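Local atomic coordinates of 6-phosphogluconate dehydratase (Shewanella oneidensis, PDB entry 2GP4), a protein that probably catalyses the dehydration of 6-phosphogluconate to 2-keto-3-deoxy-6-phosphogluconate in the Entner-Doudoroff pathway, here captured without its iron-sulfur cluster. Residues A[442-454]-A[564-577]. Sequence-based numbering, arbitrary orientation.
Sequences LLKGNLGRAVIKV and IRVDALTGELSLLV
Asn446, in the type I turn from Gly445 to Gly448, grips the backbone of Leu575 with both ends of its carboxamide: OD1 accepts from Leu575 N at 2.8 Å, in its carbonyl plane and on a lone pair, while ND2 donates to Leu575 O, also at 2.8 Å. With chi1 at 66°, CG stands between the backbone N and carbonyl carbon, which turns the amide toward strand 572-575. One water links Asn446 N to Ser574 OG. Losing the carboxamide to an alanine here would probably strand Leu575 N and O without these mates and tie the turn less firmly to the strand. Next to it, Leu447 crosses Leu575 at about a right angle, CG 3.7 Å from Leu575 CB, and its CD1 also reaches Leu573 CG. Two hairpins, 442-454 and 564-577, meet here: one parallel bridge, Lys444 with Glu572, joins the end strands of the eight-stranded mixed sheet, closing it into a barrel, consistent with this family's C-terminal domain. Lys444 N donates almost straight (174°) to Gly571 O, and Leu573 N returns a 2.7 Å bond to Lys444 O from above the carbonyl plane. On the buried side, Leu443 CD2 lies 3.4 Å from Asp567 O, and Val454 CG1 packs on Ala568 CB. Farther out, Asp567 faces Gly571 and Glu572 in a G1 bulge, and Leu573 packs on Ala542 of strand 541-546 and Met527 of strand 524-528.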
# COMPACT_ATOMS: atom_id res chain seq x y z
N LEU A 442 3.10 11.17 10.93
CA LEU A 442 2.89 10.43 12.17
C LEU A 442 2.30 11.34 13.24
O LEU A 442 2.72 12.49 13.39
CB LEU A 442 4.22 9.83 12.64
CG LEU A 442 4.33 9.19 14.03
CD1 LEU A 442 3.48 7.92 14.17
CD2 LEU A 442 5.78 8.90 14.30
N LEU A 443 1.33 10.83 13.99
CA LEU A 443 0.81 11.54 15.15
C LEU A 443 1.13 10.75 16.42
O LEU A 443 0.89 9.54 16.48
CB LEU A 443 -0.70 11.81 15.01
CG LEU A 443 -1.16 12.62 13.79
CD1 LEU A 443 -2.66 12.49 13.59
CD2 LEU A 443 -0.76 14.10 13.86
N LYS A 444 1.68 11.44 17.42
CA LYS A 444 2.03 10.84 18.70
C LYS A 444 1.34 11.58 19.85
O LYS A 444 1.06 12.77 19.73
CB LYS A 444 3.54 10.90 18.95
CG LYS A 444 4.42 10.18 17.96
CD LYS A 444 5.72 9.69 18.62
CE LYS A 444 6.69 10.84 18.96
NZ LYS A 444 7.60 11.19 17.83
N GLY A 445 1.10 10.87 20.95
CA GLY A 445 0.66 11.48 22.20
C GLY A 445 0.20 10.46 23.22
O GLY A 445 0.48 9.27 23.09
N ASN A 446 -0.52 10.94 24.24
CA ASN A 446 -1.05 10.05 25.28
C ASN A 446 -2.06 9.03 24.73
O ASN A 446 -2.24 7.95 25.30
CB ASN A 446 -1.65 10.86 26.46
CG ASN A 446 -2.90 11.67 26.06
OD1 ASN A 446 -3.12 11.97 24.88
ND2 ASN A 446 -3.71 12.02 27.06
N LEU A 447 -2.70 9.38 23.61
CA LEU A 447 -3.63 8.48 22.92
C LEU A 447 -2.93 7.34 22.17
O LEU A 447 -3.54 6.30 21.89
CB LEU A 447 -4.54 9.26 21.96
CG LEU A 447 -5.71 10.04 22.59
CD1 LEU A 447 -6.19 11.14 21.68
CD2 LEU A 447 -6.86 9.11 22.94
N GLY A 448 -1.65 7.54 21.85
CA GLY A 448 -0.84 6.52 21.20
C GLY A 448 -0.19 6.98 19.91
O GLY A 448 0.43 8.05 19.86
N ARG A 449 -0.32 6.18 18.86
CA ARG A 449 0.28 6.48 17.57
C ARG A 449 -0.75 6.28 16.46
O ARG A 449 -1.48 5.28 16.46
CB ARG A 449 1.51 5.60 17.33
CG ARG A 449 2.65 5.80 18.34
CD ARG A 449 3.74 4.70 18.25
NE ARG A 449 4.39 4.67 16.94
CZ ARG A 449 5.41 5.45 16.58
NH1 ARG A 449 5.91 6.34 17.44
NH2 ARG A 449 5.93 5.35 15.37
N ALA A 450 -0.81 7.23 15.54
CA ALA A 450 -1.67 7.12 14.36
C ALA A 450 -1.00 7.76 13.15
O ALA A 450 0.09 8.32 13.25
CB ALA A 450 -3.02 7.77 14.63
N VAL A 451 -1.63 7.66 11.99
CA VAL A 451 -1.17 8.38 10.81
C VAL A 451 -2.27 9.29 10.28
O VAL A 451 -3.45 9.10 10.58
CB VAL A 451 -0.63 7.43 9.69
CG1 VAL A 451 0.62 6.67 10.17
CG2 VAL A 451 -1.70 6.45 9.23
N ILE A 452 -1.87 10.30 9.51
CA ILE A 452 -2.79 11.25 8.90
C ILE A 452 -2.29 11.64 7.51
O ILE A 452 -1.09 11.85 7.31
CB ILE A 452 -3.00 12.53 9.80
CG1 ILE A 452 -4.06 13.46 9.20
CG2 ILE A 452 -1.68 13.27 10.04
CD1 ILE A 452 -4.66 14.46 10.20
N LYS A 453 -3.22 11.69 6.55
CA LYS A 453 -2.97 12.31 5.25
C LYS A 453 -3.44 13.76 5.24
O LYS A 453 -4.64 14.03 5.40
CB LYS A 453 -3.62 11.53 4.11
CG LYS A 453 -2.82 10.31 3.64
CD LYS A 453 -1.38 10.62 3.22
CE LYS A 453 -1.31 11.49 1.97
NZ LYS A 453 -2.02 10.89 0.80
N VAL A 454 -2.50 14.67 5.05
CA VAL A 454 -2.79 16.10 5.07
C VAL A 454 -2.76 16.71 3.67
O VAL A 454 -2.94 17.92 3.51
CB VAL A 454 -1.84 16.87 6.03
CG1 VAL A 454 -2.09 16.46 7.47
CG2 VAL A 454 -0.37 16.66 5.66
N ILE A 564 -10.05 16.76 22.64
CA ILE A 564 -9.05 16.04 21.88
C ILE A 564 -8.36 17.00 20.92
O ILE A 564 -9.03 17.71 20.16
CB ILE A 564 -9.67 14.90 21.07
CG1 ILE A 564 -9.84 13.67 21.96
CG2 ILE A 564 -8.83 14.58 19.85
CD1 ILE A 564 -10.90 12.71 21.47
N ARG A 565 -7.04 17.02 20.96
CA ARG A 565 -6.26 17.87 20.07
C ARG A 565 -5.65 17.01 18.98
O ARG A 565 -4.83 16.13 19.26
CB ARG A 565 -5.17 18.61 20.85
CG ARG A 565 -4.34 19.60 20.02
CD ARG A 565 -3.15 20.18 20.79
NE ARG A 565 -3.57 20.97 21.95
CZ ARG A 565 -3.14 20.78 23.20
NH1 ARG A 565 -2.25 19.83 23.48
NH2 ARG A 565 -3.60 21.56 24.17
N VAL A 566 -6.09 17.22 17.74
CA VAL A 566 -5.39 16.67 16.58
C VAL A 566 -4.57 17.78 15.93
O VAL A 566 -5.10 18.68 15.29
CB VAL A 566 -6.35 15.93 15.57
CG1 VAL A 566 -7.53 16.79 15.18
CG2 VAL A 566 -5.58 15.46 14.33
N ASP A 567 -3.26 17.71 16.14
CA ASP A 567 -2.34 18.70 15.61
C ASP A 567 -1.43 18.04 14.58
O ASP A 567 -0.46 17.36 14.93
CB ASP A 567 -1.53 19.31 16.76
CG ASP A 567 -0.82 20.60 16.37
OD1 ASP A 567 -0.19 20.64 15.29
OD2 ASP A 567 -0.89 21.57 17.16
N ALA A 568 -1.74 18.25 13.31
CA ALA A 568 -0.96 17.68 12.21
C ALA A 568 0.27 18.52 11.90
O ALA A 568 1.14 18.12 11.12
CB ALA A 568 -1.83 17.52 10.97
N LEU A 569 0.34 19.69 12.52
CA LEU A 569 1.46 20.61 12.36
C LEU A 569 2.66 20.15 13.20
O LEU A 569 3.79 20.10 12.70
CB LEU A 569 1.03 22.01 12.80
CG LEU A 569 1.34 23.26 11.98
CD1 LEU A 569 1.07 24.49 12.85
CD2 LEU A 569 2.77 23.29 11.43
N THR A 570 2.41 19.83 14.47
CA THR A 570 3.48 19.39 15.37
C THR A 570 3.58 17.87 15.43
O THR A 570 4.62 17.34 15.81
CB THR A 570 3.32 19.95 16.80
OG1 THR A 570 2.01 19.66 17.30
CG2 THR A 570 3.54 21.47 16.82
N GLY A 571 2.51 17.18 15.05
CA GLY A 571 2.47 15.72 15.09
C GLY A 571 1.91 15.24 16.41
O GLY A 571 2.20 14.13 16.85
N GLU A 572 1.12 16.09 17.04
CA GLU A 572 0.55 15.80 18.35
C GLU A 572 -0.88 15.26 18.23
O GLU A 572 -1.68 15.79 17.46
CB GLU A 572 0.59 17.05 19.24
CG GLU A 572 0.43 16.77 20.74
CD GLU A 572 0.16 18.03 21.58
OE1 GLU A 572 0.16 19.15 21.03
OE2 GLU A 572 -0.07 17.89 22.81
N LEU A 573 -1.16 14.21 18.99
CA LEU A 573 -2.50 13.69 19.17
C LEU A 573 -2.72 13.46 20.67
O LEU A 573 -2.19 12.50 21.24
CB LEU A 573 -2.67 12.38 18.39
CG LEU A 573 -4.03 11.69 18.39
CD1 LEU A 573 -5.04 12.49 17.57
CD2 LEU A 573 -3.88 10.31 17.83
N SER A 574 -3.48 14.35 21.31
CA SER A 574 -3.65 14.32 22.75
C SER A 574 -5.10 14.32 23.20
O SER A 574 -5.91 15.10 22.71
CB SER A 574 -2.94 15.52 23.40
OG SER A 574 -1.55 15.52 23.11
N LEU A 575 -5.42 13.43 24.15
CA LEU A 575 -6.65 13.52 24.91
C LEU A 575 -6.39 14.41 26.13
O LEU A 575 -5.55 14.09 26.97
CB LEU A 575 -7.13 12.13 25.34
CG LEU A 575 -8.46 12.00 26.10
CD1 LEU A 575 -9.65 12.46 25.26
CD2 LEU A 575 -8.67 10.58 26.62
N LEU A 576 -7.11 15.52 26.21
CA LEU A 576 -6.83 16.55 27.21
C LEU A 576 -7.53 16.29 28.54
O LEU A 576 -8.32 17.10 29.01
CB LEU A 576 -7.17 17.93 26.66
CG LEU A 576 -6.18 18.63 25.71
CD1 LEU A 576 -5.89 17.82 24.48
CD2 LEU A 576 -6.73 19.99 25.32
N VAL A 577 -7.25 15.12 29.11
CA VAL A 577 -7.69 14.78 30.46
C VAL A 577 -6.49 14.23 31.22
O VAL A 577 -5.61 13.62 30.62
CB VAL A 577 -8.86 13.74 30.47
CG1 VAL A 577 -10.09 14.29 29.78
CG2 VAL A 577 -8.44 12.46 29.80
O HOH W 1 4.40 13.20 15.79
O HOH W 2 -0.50 13.57 24.70